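Local coordinates for protein cyanuric acid amidohydrolase (Azorhizobium caulinodans, PDB 4NQ3) that hydrolyses cyanuric acid, opening its s-triazine ring to give carboxybiuret, which then loses carbon dioxide to form biuret, at residues A[4-9]-A[279-284]; A[105-110]-A[249-254]; A[149-154]-A[239-244]; A[270-275]-A[347-352]. All blocks are in the same frame, centred on the assembly; numbering follows the deposited sequence.

Contact 1. Residues A[4-9]-A[279-284]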
loop_
_atom_site.group_PDB
_atom_site.type_symbol
_atom_site.label_atom_id
_atom_site.label_comp_id
_atom_site.label_asym_id
_atom_site.label_seq_id
_atom_site.Cartn_x
_atom_site.Cartn_y
_atom_site.Cartn_z
ATOM N N ALA A 4 -9.353 24.215 32.722
ATOM C CA ALA A 4 -9.125 23.548 31.441
ATOM C C ALA A 4 -10.442 23.043 30.871
ATOM O O ALA A 4 -11.234 22.392 31.551
ATOM C CB ALA A 4 -8.139 22.395 31.583
ATOM N N LYS A 5 -10.664 23.330 29.603
ATOM C CA LYS A 5 -11.831 22.829 28.913
ATOM C C LYS A 5 -11.314 22.043 27.711
ATOM O O LYS A 5 -10.557 22.569 26.893
ATOM C CB LYS A 5 -12.743 24.004 28.510
ATOM C CG LYS A 5 -13.820 24.353 29.548
ATOM C CD LYS A 5 -14.380 25.775 29.401
ATOM C CE LYS A 5 -15.253 25.965 28.144
ATOM N NZ LYS A 5 -15.557 27.414 27.791
ATOM N N VAL A 6 -11.668 20.766 27.633
ATOM C CA VAL A 6 -11.240 19.927 26.513
ATOM C C VAL A 6 -12.422 19.492 25.658
ATOM O O VAL A 6 -13.370 18.883 26.171
ATOM C CB VAL A 6 -10.494 18.694 27.007
ATOM C CG1 VAL A 6 -10.116 17.802 25.847
ATOM C CG2 VAL A 6 -9.282 19.126 27.775
ATOM N N HIS A 7 -12.360 19.781 24.362
ATOM C CA HIS A 7 -13.488 19.532 23.455
ATOM C C HIS A 7 -13.162 18.517 22.371
ATOM O O HIS A 7 -12.262 18.757 21.578
ATOM C CB HIS A 7 -13.921 20.828 22.769
ATOM C CG HIS A 7 -14.286 21.931 23.709
ATOM N ND1 HIS A 7 -15.524 22.015 24.312
ATOM C CD2 HIS A 7 -13.574 22.996 24.153
ATOM C CE1 HIS A 7 -15.559 23.087 25.084
ATOM N NE2 HIS A 7 -14.388 23.700 25.004
ATOM N N ARG A 8 -13.891 17.407 22.302
ATOM C CA ARG A 8 -13.643 16.444 21.224
ATOM C C ARG A 8 -14.642 16.638 20.063
ATOM O O ARG A 8 -15.843 16.472 20.218
ATOM C CB ARG A 8 -13.700 15.019 21.747
ATOM C CG ARG A 8 -12.902 14.043 20.922
ATOM C CD ARG A 8 -12.723 12.678 21.643
ATOM N NE ARG A 8 -14.021 12.037 21.817
ATOM C CZ ARG A 8 -14.354 11.179 22.777
ATOM N NH1 ARG A 8 -13.494 10.789 23.712
ATOM N NH2 ARG A 8 -15.585 10.700 22.783
ATOM N N ILE A 9 -14.137 17.027 18.907
ATOM C CA ILE A 9 -14.987 17.367 17.786
ATOM C C ILE A 9 -14.804 16.401 16.600
ATOM O O ILE A 9 -13.687 16.176 16.142
ATOM C CB ILE A 9 -14.711 18.815 17.341
ATOM C CG1 ILE A 9 -15.000 19.759 18.509
ATOM C CG2 ILE A 9 -15.546 19.194 16.111
ATOM C CD1 ILE A 9 -14.724 21.204 18.231
ATOM N N ALA A 279 -17.329 9.359 26.822
ATOM C CA ALA A 279 -16.690 10.600 27.243
ATOM C C ALA A 279 -15.205 10.462 27.570
ATOM O O ALA A 279 -14.496 11.460 27.616
ATOM C CB ALA A 279 -17.420 11.177 28.426
ATOM N N THR A 280 -14.727 9.250 27.828
ATOM C CA THR A 280 -13.305 9.081 28.153
ATOM C C THR A 280 -12.412 9.584 27.004
ATOM O O THR A 280 -12.640 9.274 25.834
ATOM C CB THR A 280 -12.950 7.610 28.429
ATOM O OG1 THR A 280 -13.917 7.027 29.314
ATOM C CG2 THR A 280 -11.566 7.511 29.033
ATOM N N ILE A 281 -11.416 10.390 27.336
ATOM C CA ILE A 281 -10.455 10.850 26.350
ATOM C C ILE A 281 -9.164 10.055 26.491
ATOM O O ILE A 281 -8.597 9.999 27.591
ATOM C CB ILE A 281 -10.148 12.325 26.545
ATOM C CG1 ILE A 281 -11.383 13.165 26.262
ATOM C CG2 ILE A 281 -8.954 12.742 25.690
ATOM C CD1 ILE A 281 -11.147 14.599 26.546
ATOM N N VAL A 282 -8.678 9.468 25.400
ATOM C CA VAL A 282 -7.470 8.642 25.472
ATOM C C VAL A 282 -6.391 9.129 24.521
ATOM O O VAL A 282 -6.662 9.354 23.347
ATOM C CB VAL A 282 -7.775 7.164 25.152
ATOM C CG1 VAL A 282 -6.562 6.306 25.446
ATOM C CG2 VAL A 282 -8.983 6.683 25.955
ATOM N N LEU A 283 -5.174 9.310 25.024
ATOM C CA LEU A 283 -4.022 9.630 24.167
ATOM C C LEU A 283 -2.967 8.547 24.366
ATOM O O LEU A 283 -2.530 8.316 25.495
ATOM C CB LEU A 283 -3.441 10.994 24.520
ATOM C CG LEU A 283 -4.491 12.055 24.834
ATOM C CD1 LEU A 283 -3.854 13.238 25.518
ATOM C CD2 LEU A 283 -5.154 12.498 23.573
ATOM N N ALA A 284 -2.552 7.868 23.306
ATOM C CA ALA A 284 -1.622 6.764 23.498
ATOM C C ALA A 284 -0.577 6.684 22.400
ATOM O O ALA A 284 -0.843 7.075 21.271
ATOM C CB ALA A 284 -2.376 5.478 23.588
HETATM O O HOH W 1 -10.438 10.499 22.799
#
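This is a packing contact between two beta sheets, pinned at one end by an arginine. It joins strand 2-10, at the edge of a four-stranded mixed sheet in the first repeating unit, to the start of strand 281-286, an inner strand of the corresponding sheet in the third. The backbones stay well apart, with CA of Arg-8 and CA of Ile-281 separated by 8.2 Å and bridged by side chains. Val-6 and Arg-8, two residues apart on one face of their strand, both point to the other sheet. The extended Ile-281 chain (chi2 176°) brings its terminal methyl to Val-6, which it crosses obliquely, with CD1 of Ile-281 3.4 Å from CG1 of Val-6. Arg-8 leaves its strand with CG anti to the backbone N and then bends at chi3 (64°), which turns the guanidinium to the residues just before strand 281-286. Glu-329 forms a salt bridge with NE, and the carbonyl of Glu-278 accepts a hydrogen bond from NH2. A bound magnesium ion lies about 5 Å from this side chain, and Lys-297 of a second subunit packs on Arg-8. Across the contact O of Thr-280 sits at the guanidinium edge, where it takes a weak, bent hydrogen bond from NH1 of Arg-8 (2.7 Å, 127° at the hydrogen). A water also accepts from NH1 of Arg-8 at 3.2 Å and, weakly, from N of Val-282.

Contact 2. Residues A[105-110]-A[249-254]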
loop_
_atom_site.group_PDB
_atom_site.type_symbol
_atom_site.label_atom_id
_atom_site.label_comp_id
_atom_site.label_asym_id
_atom_site.label_seq_id
_atom_site.Cartn_x
_atom_site.Cartn_y
_atom_site.Cartn_z
ATOM N N PRO A 105 -6.820 20.427 43.018
ATOM C CA PRO A 105 -6.009 20.423 41.793
ATOM C C PRO A 105 -6.745 19.828 40.590
ATOM O O PRO A 105 -7.546 18.893 40.769
ATOM C CB PRO A 105 -4.810 19.562 42.182
ATOM C CG PRO A 105 -5.387 18.565 43.111
ATOM C CD PRO A 105 -6.466 19.287 43.885
ATOM N N ALA A 106 -6.493 20.376 39.396
ATOM C CA ALA A 106 -7.218 19.980 38.190
ATOM C C ALA A 106 -6.313 20.004 36.978
ATOM O O ALA A 106 -5.145 20.329 37.093
ATOM C CB ALA A 106 -8.424 20.901 37.954
ATOM N N LEU A 107 -6.868 19.655 35.818
ATOM C CA LEU A 107 -6.106 19.609 34.586
ATOM C C LEU A 107 -5.506 20.970 34.316
ATOM O O LEU A 107 -6.206 21.975 34.419
ATOM C CB LEU A 107 -6.984 19.172 33.413
ATOM C CG LEU A 107 -6.340 19.102 32.013
ATOM C CD1 LEU A 107 -5.087 18.252 32.024
ATOM C CD2 LEU A 107 -7.312 18.560 30.971
ATOM N N ALA A 108 -4.206 20.996 34.016
ATOM C CA ALA A 108 -3.512 22.214 33.602
ATOM C C ALA A 108 -2.903 21.992 32.223
ATOM O O ALA A 108 -2.499 20.875 31.895
ATOM C CB ALA A 108 -2.444 22.599 34.595
ATOM N N ILE A 109 -2.814 23.069 31.444
ATOM C CA ILE A 109 -2.352 23.046 30.066
ATOM C C ILE A 109 -1.332 24.130 29.797
ATOM O O ILE A 109 -1.546 25.287 30.146
ATOM C CB ILE A 109 -3.494 23.275 29.101
ATOM C CG1 ILE A 109 -4.622 22.293 29.367
ATOM C CG2 ILE A 109 -3.004 23.189 27.657
ATOM C CD1 ILE A 109 -5.902 22.801 28.825
ATOM N N GLY A 110 -0.214 23.771 29.181
ATOM C CA GLY A 110 0.771 24.772 28.801
ATOM C C GLY A 110 1.237 24.536 27.381
ATOM O O GLY A 110 1.285 23.390 26.918
ATOM N N LEU A 249 -12.043 18.478 35.180
ATOM C CA LEU A 249 -11.184 17.560 34.454
ATOM C C LEU A 249 -9.861 17.291 35.166
ATOM O O LEU A 249 -9.174 18.222 35.594
ATOM C CB LEU A 249 -10.934 18.104 33.043
ATOM C CG LEU A 249 -12.111 18.114 32.054
ATOM C CD1 LEU A 249 -11.686 18.675 30.733
ATOM C CD2 LEU A 249 -12.623 16.694 31.861
ATOM N N ALA A 250 -9.522 16.008 35.301
ATOM C CA ALA A 250 -8.184 15.588 35.738
ATOM C C ALA A 250 -7.522 14.717 34.670
ATOM O O ALA A 250 -8.180 14.258 33.721
ATOM C CB ALA A 250 -8.247 14.842 37.032
ATOM N N ILE A 251 -6.227 14.474 34.824
ATOM C CA ILE A 251 -5.528 13.627 33.872
ATOM C C ILE A 251 -4.726 12.617 34.653
ATOM O O ILE A 251 -4.188 12.936 35.709
ATOM C CB ILE A 251 -4.608 14.451 32.927
ATOM C CG1 ILE A 251 -4.007 13.572 31.830
ATOM C CG2 ILE A 251 -3.516 15.186 33.713
ATOM C CD1 ILE A 251 -3.255 14.354 30.761
ATOM N N ALA A 252 -4.696 11.387 34.158
ATOM C CA ALA A 252 -3.877 10.330 34.729
ATOM C C ALA A 252 -3.139 9.693 33.568
ATOM O O ALA A 252 -3.558 9.858 32.420
ATOM C CB ALA A 252 -4.730 9.322 35.464
ATOM N N HIS A 253 -2.042 8.991 33.840
ATOM C CA HIS A 253 -1.265 8.359 32.768
ATOM C C HIS A 253 -0.570 7.108 33.255
ATOM O O HIS A 253 -0.405 6.909 34.456
ATOM C CB HIS A 253 -0.199 9.305 32.214
ATOM C CG HIS A 253 1.071 9.280 33.002
ATOM N ND1 HIS A 253 1.230 9.981 34.181
ATOM C CD2 HIS A 253 2.236 8.616 32.796
ATOM C CE1 HIS A 253 2.444 9.760 34.661
ATOM N NE2 HIS A 253 3.074 8.935 33.840
ATOM N N GLY A 254 -0.085 6.314 32.305
ATOM C CA GLY A 254 0.651 5.099 32.599
ATOM C C GLY A 254 1.455 4.674 31.386
ATOM O O GLY A 254 1.348 5.291 30.325
#
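Leu-107 and Leu-249 run side by side and point the same way, while Leu-107 meets Ile-251 in an oblique crossing. These three side chains join strand 106-113 to strand 249-256, the first strands of the second and third repeating units and each an outer strand of its own four-stranded sheet. The short strand segments cross at 79°, so the backbones approach at one place, where CA of Leu-107 and CA of Ala-250 are 4.7 Å apart, and then diverge. Leu-107 projects from that point with CG anti to its backbone N (chi1 179°). One of its branches, CD1, reaches CG2 of Ile-251 at 3.8 Å; this methyl occupies the crowded position between the isoleucine's own N and carbonyl carbon. Closer to the backbone, CB of Leu-107 lies 4.1 Å from CB of Leu-249. At the point of closest approach, N of Leu-107 donates to O of Leu-249 at 2.7 Å, with the donor in the carbonyl plane and 151° at the hydrogen. Val-6 of strand 2-10 touches both leucines, and Ile-350 packs on Leu-107 and Ile-251, so side chains from all three repeats gather here. The chemistry implies a junction between edge strands of two sheets, joined across the two segments by one main-chain hydrogen bond and otherwise by aliphatic packing beside that polar link.

Contact 3. Residues A[149-154]-A[239-244]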
loop_
_atom_site.group_PDB
_atom_site.type_symbol
_atom_site.label_atom_id
_atom_site.label_comp_id
_atom_site.label_asym_id
_atom_site.label_seq_id
_atom_site.Cartn_x
_atom_site.Cartn_y
_atom_site.Cartn_z
ATOM N N ASP A 149 4.132 16.416 38.455
ATOM C CA ASP A 149 2.785 16.884 38.186
ATOM C C ASP A 149 2.530 16.994 36.692
ATOM O O ASP A 149 1.448 17.389 36.281
ATOM C CB ASP A 149 2.533 18.231 38.863
ATOM C CG ASP A 149 2.382 18.098 40.367
ATOM O OD1 ASP A 149 1.817 17.075 40.822
ATOM O OD2 ASP A 149 2.826 19.012 41.094
ATOM N N VAL A 150 3.523 16.645 35.883
ATOM C CA VAL A 150 3.341 16.573 34.441
ATOM C C VAL A 150 2.908 15.168 34.064
ATOM O O VAL A 150 3.525 14.195 34.468
ATOM C CB VAL A 150 4.637 16.946 33.687
ATOM C CG1 VAL A 150 4.532 16.585 32.224
ATOM C CG2 VAL A 150 4.941 18.436 33.853
ATOM N N HIS A 151 1.872 15.056 33.246
ATOM C CA HIS A 151 1.329 13.740 32.923
ATOM C C HIS A 151 1.465 13.342 31.468
ATOM O O HIS A 151 1.403 12.166 31.141
ATOM C CB HIS A 151 -0.137 13.671 33.336
ATOM C CG HIS A 151 -0.304 13.491 34.804
ATOM N ND1 HIS A 151 -0.373 12.244 35.390
ATOM C CD2 HIS A 151 -0.354 14.389 35.814
ATOM C CE1 HIS A 151 -0.477 12.384 36.698
ATOM N NE2 HIS A 151 -0.463 13.674 36.981
ATOM N N PHE A 152 1.683 14.313 30.600
ATOM C CA PHE A 152 1.740 14.035 29.189
ATOM C C PHE A 152 2.330 15.218 28.448
ATOM O O PHE A 152 1.888 16.333 28.635
ATOM C CB PHE A 152 0.345 13.747 28.700
ATOM C CG PHE A 152 0.292 13.139 27.352
ATOM C CD1 PHE A 152 0.509 11.782 27.195
ATOM C CD2 PHE A 152 -0.026 13.916 26.240
ATOM C CE1 PHE A 152 0.433 11.195 25.958
ATOM C CE2 PHE A 152 -0.099 13.334 24.977
ATOM C CZ PHE A 152 0.124 11.963 24.838
ATOM N N VAL A 153 3.375 14.996 27.666
ATOM C CA VAL A 153 3.923 16.068 26.851
ATOM C C VAL A 153 3.845 15.700 25.374
ATOM O O VAL A 153 4.537 14.788 24.912
ATOM C CB VAL A 153 5.358 16.386 27.241
ATOM C CG1 VAL A 153 5.889 17.548 26.408
ATOM C CG2 VAL A 153 5.384 16.732 28.702
ATOM N N GLN A 154 2.963 16.387 24.649
ATOM C CA GLN A 154 2.798 16.186 23.213
ATOM C C GLN A 154 3.771 17.077 22.460
ATOM O O GLN A 154 3.881 18.235 22.767
ATOM C CB GLN A 154 1.354 16.483 22.811
ATOM C CG GLN A 154 1.036 16.277 21.365
ATOM C CD GLN A 154 1.301 14.869 20.923
ATOM O OE1 GLN A 154 0.771 13.908 21.486
ATOM N NE2 GLN A 154 2.151 14.728 19.918
ATOM N N LEU A 239 0.546 18.695 29.472
ATOM C CA LEU A 239 -0.664 18.441 30.248
ATOM C C LEU A 239 -0.312 17.893 31.626
ATOM O O LEU A 239 0.497 16.967 31.750
ATOM C CB LEU A 239 -1.579 17.449 29.529
ATOM C CG LEU A 239 -1.918 17.782 28.092
ATOM C CD1 LEU A 239 -2.665 16.625 27.478
ATOM C CD2 LEU A 239 -2.755 19.035 28.065
ATOM N N GLY A 240 -0.925 18.445 32.665
ATOM C CA GLY A 240 -0.589 18.009 33.999
ATOM C C GLY A 240 -1.666 18.370 34.983
ATOM O O GLY A 240 -2.724 18.869 34.596
HETATM N N MSE A 241 -1.398 18.080 36.254
HETATM C CA MSE A 241 -2.243 18.516 37.353
HETATM C C MSE A 241 -1.567 19.668 38.088
HETATM O O MSE A 241 -0.333 19.727 38.190
HETATM C CB MSE A 241 -2.516 17.364 38.301
HETATM C CG MSE A 241 -3.152 16.206 37.621
HETATM SE SE MSE A 241 -5.007 16.583 37.223
HETATM C CE MSE A 241 -5.721 16.355 39.016
ATOM N N SER A 242 -2.380 20.590 38.586
ATOM C CA SER A 242 -1.867 21.758 39.270
ATOM C C SER A 242 -2.826 22.244 40.323
ATOM O O SER A 242 -4.028 22.237 40.109
ATOM C CB SER A 242 -1.600 22.892 38.286
ATOM O OG SER A 242 -1.423 24.121 38.980
ATOM N N GLU A 243 -2.274 22.707 41.441
ATOM C CA GLU A 243 -3.062 23.356 42.480
ATOM C C GLU A 243 -3.656 24.684 41.979
ATOM O O GLU A 243 -4.707 25.122 42.464
ATOM C CB GLU A 243 -2.213 23.602 43.727
ATOM C CG GLU A 243 -1.582 22.356 44.333
ATOM C CD GLU A 243 -2.586 21.472 45.064
ATOM O OE1 GLU A 243 -3.710 21.954 45.347
ATOM O OE2 GLU A 243 -2.238 20.306 45.380
ATOM N N GLY A 244 -2.965 25.334 41.040
ATOM C CA GLY A 244 -3.360 26.650 40.564
ATOM C C GLY A 244 -4.364 26.642 39.437
ATOM O O GLY A 244 -4.603 27.668 38.798
#
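The His-151 ring turns an edge to the backbone of the partner strand, with CA of Gly-240 lying near its plane. Its NE2 is 3.7 Å from CG of Met-241, a selenomethionine whose chain crosses the histidine obliquely and then bends away at chi2 and chi3. ND1 is hydrogen-bonded to ND1 of His-253, whose ring meets this one at about 75°. The Phe-152 side chain lies beside that of Leu-239, both pointing the same way, and its CD2 comes 4.0 Å from CD1 of the leucine. Leu-283 of strand 281-286 packs against both. The Phe-152 side chain is near the active site but not in it, about 7 Å from that of substrate-binding Ser-333 and about 11 Å from bound barbituric acid. The strands, antiparallel neighbours in the sheet of the second repeating unit, form a classic beta bulge: His-151 and Phe-152 together stand opposite Leu-239. O of Leu-239 therefore accepts twice, from N of His-151 at 2.8 Å (161° at the hydrogen) and from N of Phe-152 at 3.1 Å. A straighter bond returns from N of Leu-239 to O of Phe-152 (2.8 Å, 170°). Beyond the bulge Val-150 and Gly-240 form a non-hydrogen-bonded pair, and O of Asp-149 accepts a hydrogen bond from N of Met-241 at 2.9 Å.

Contact 4. Residues A[270-275]-A[347-352]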
loop_
_atom_site.group_PDB
_atom_site.type_symbol
_atom_site.label_atom_id
_atom_site.label_comp_id
_atom_site.label_asym_id
_atom_site.label_seq_id
_atom_site.Cartn_x
_atom_site.Cartn_y
_atom_site.Cartn_z
ATOM N N SER A 270 -9.186 4.322 37.231
ATOM C CA SER A 270 -9.357 4.240 38.684
ATOM C C SER A 270 -8.847 5.481 39.404
ATOM O O SER A 270 -9.539 6.052 40.247
ATOM C CB SER A 270 -8.650 3.026 39.247
ATOM O OG SER A 270 -9.521 1.922 39.245
ATOM N N ALA A 271 -7.628 5.890 39.072
ATOM C CA ALA A 271 -7.023 7.070 39.673
ATOM C C ALA A 271 -7.915 8.298 39.521
ATOM O O ALA A 271 -8.037 9.114 40.439
ATOM C CB ALA A 271 -5.668 7.321 39.056
ATOM N N LEU A 272 -8.536 8.406 38.347
ATOM C CA LEU A 272 -9.424 9.514 37.991
ATOM C C LEU A 272 -10.853 9.401 38.557
ATOM O O LEU A 272 -11.651 10.352 38.430
ATOM C CB LEU A 272 -9.506 9.618 36.474
ATOM C CG LEU A 272 -8.273 10.104 35.726
ATOM C CD1 LEU A 272 -8.450 9.832 34.238
ATOM C CD2 LEU A 272 -8.065 11.587 35.977
ATOM N N GLY A 273 -11.173 8.250 39.158
ATOM C CA GLY A 273 -12.508 7.996 39.677
ATOM C C GLY A 273 -13.578 7.997 38.593
ATOM O O GLY A 273 -14.717 8.430 38.795
ATOM N N ALA A 274 -13.198 7.518 37.419
ATOM C CA ALA A 274 -14.102 7.467 36.284
ATOM C C ALA A 274 -14.181 6.065 35.692
ATOM O O ALA A 274 -13.304 5.224 35.917
ATOM C CB ALA A 274 -13.658 8.460 35.231
ATOM N N GLU A 275 -15.253 5.790 34.963
ATOM C CA GLU A 275 -15.333 4.525 34.251
ATOM C C GLU A 275 -15.384 4.761 32.746
ATOM O O GLU A 275 -15.801 5.830 32.284
ATOM C CB GLU A 275 -16.522 3.700 34.748
ATOM C CG GLU A 275 -17.850 4.423 34.813
ATOM C CD GLU A 275 -18.812 3.706 35.744
ATOM O OE1 GLU A 275 -18.321 2.944 36.607
ATOM O OE2 GLU A 275 -20.044 3.884 35.607
ATOM N N VAL A 347 0.393 6.043 27.813
ATOM C CA VAL A 347 -1.007 6.285 27.548
ATOM C C VAL A 347 -1.506 7.202 28.654
ATOM O O VAL A 347 -1.116 7.060 29.807
ATOM C CB VAL A 347 -1.819 4.991 27.485
ATOM C CG1 VAL A 347 -1.675 4.229 28.764
ATOM C CG2 VAL A 347 -3.247 5.320 27.272
ATOM N N ALA A 348 -2.302 8.196 28.285
ATOM C CA ALA A 348 -2.879 9.117 29.252
ATOM C C ALA A 348 -4.389 9.129 29.079
ATOM O O ALA A 348 -4.902 8.917 27.976
ATOM C CB ALA A 348 -2.307 10.507 29.086
ATOM N N VAL A 349 -5.102 9.374 30.166
ATOM C CA VAL A 349 -6.547 9.466 30.104
ATOM C C VAL A 349 -6.979 10.775 30.700
ATOM O O VAL A 349 -6.378 11.236 31.672
ATOM C CB VAL A 349 -7.211 8.328 30.856
ATOM C CG1 VAL A 349 -8.704 8.467 30.786
ATOM C CG2 VAL A 349 -6.778 7.015 30.261
ATOM N N ILE A 350 -8.004 11.383 30.115
ATOM C CA ILE A 350 -8.548 12.633 30.640
ATOM C C ILE A 350 -10.020 12.483 30.916
ATOM O O ILE A 350 -10.809 12.291 29.993
ATOM C CB ILE A 350 -8.367 13.791 29.685
ATOM C CG1 ILE A 350 -6.887 14.126 29.529
ATOM C CG2 ILE A 350 -9.132 14.993 30.201
ATOM C CD1 ILE A 350 -6.654 15.236 28.577
ATOM N N ALA A 351 -10.400 12.549 32.183
ATOM C CA ALA A 351 -11.793 12.300 32.539
ATOM C C ALA A 351 -12.282 13.233 33.641
ATOM O O ALA A 351 -11.475 13.869 34.315
ATOM C CB ALA A 351 -11.951 10.855 32.968
ATOM N N ALA A 352 -13.597 13.315 33.832
ATOM C CA ALA A 352 -14.122 13.976 35.024
ATOM C C ALA A 352 -14.421 12.924 36.100
ATOM O O ALA A 352 -14.681 11.752 35.791
ATOM C CB ALA A 352 -15.357 14.784 34.702
#
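Apolar packing carries this contact, in which the turn ending helix 263-271 lies on strand 345-352 of the third repeating unit. Leu-272 makes most of the side-chain contact. Its CG is anti to the carbonyl carbon (chi1 -70°) and its outer chain is extended, which sends the CD1 branch to the strand while the backbone remains behind. There CD1 of Leu-272 crosses Val-349 obliquely, 3.7 Å from its CG1, and also reaches CB of Ala-351 at 3.9 Å. Val-349 and Ala-351, two residues apart on the same face, thus meet one leucine methyl between them. Beside it the two alanines touch tip to tip, CB of Ala-274 lying 3.7 Å from CB of Ala-351.

Contacts with main-chain atoms make up a second group, and they are van der Waals in kind. CD1 of Leu-272 lies 3.6 Å from O of Val-349, and CB of Ala-274 is 3.5 Å from O of Ala-352.

The hydrogen bonds lie within the turn and to Thr-354. Gly-273 leaves the helix with positive phi (63°) as part of a Schellman motif, and its N is bonded to O of Ser-270 at 2.9 Å. With the helix ended here, Leu-272 and Ala-274, flanking the glycine in sequence, both point to the strand. Gly-273 is also joined through its backbone to Thr-354, just beyond the strand segment.

Around this junction, Leu-272 also packs on Ala-250 and Ala-252 of the outer strand 249-256, and Val-349 meets Ala-268 and Leu-269 of helix 263-271, so the helix and its closing turn lie over neighbouring strands of one sheet.

In the fold
The contacts cluster: centres of contacts 2 and 3 are about 5 Å apart, those of contacts 2 and 4 about 9 Å, and contact 1 lies about 11 Å from contacts 2 and 4. Along the chain contact 3 is nested within contact 2 and contact 2 within contact 1, while contact 4 alternates with contact 1. Strands 249-256, 345-352 and 281-286 lie side by side in that order across one sheet, linking contacts 2, 4 and 1. Contacts 1 and 2 join the sheets of different repeating units, and contacts 3 and 4 lie within the second and third units, in a monomer with threefold symmetry shared by its active site.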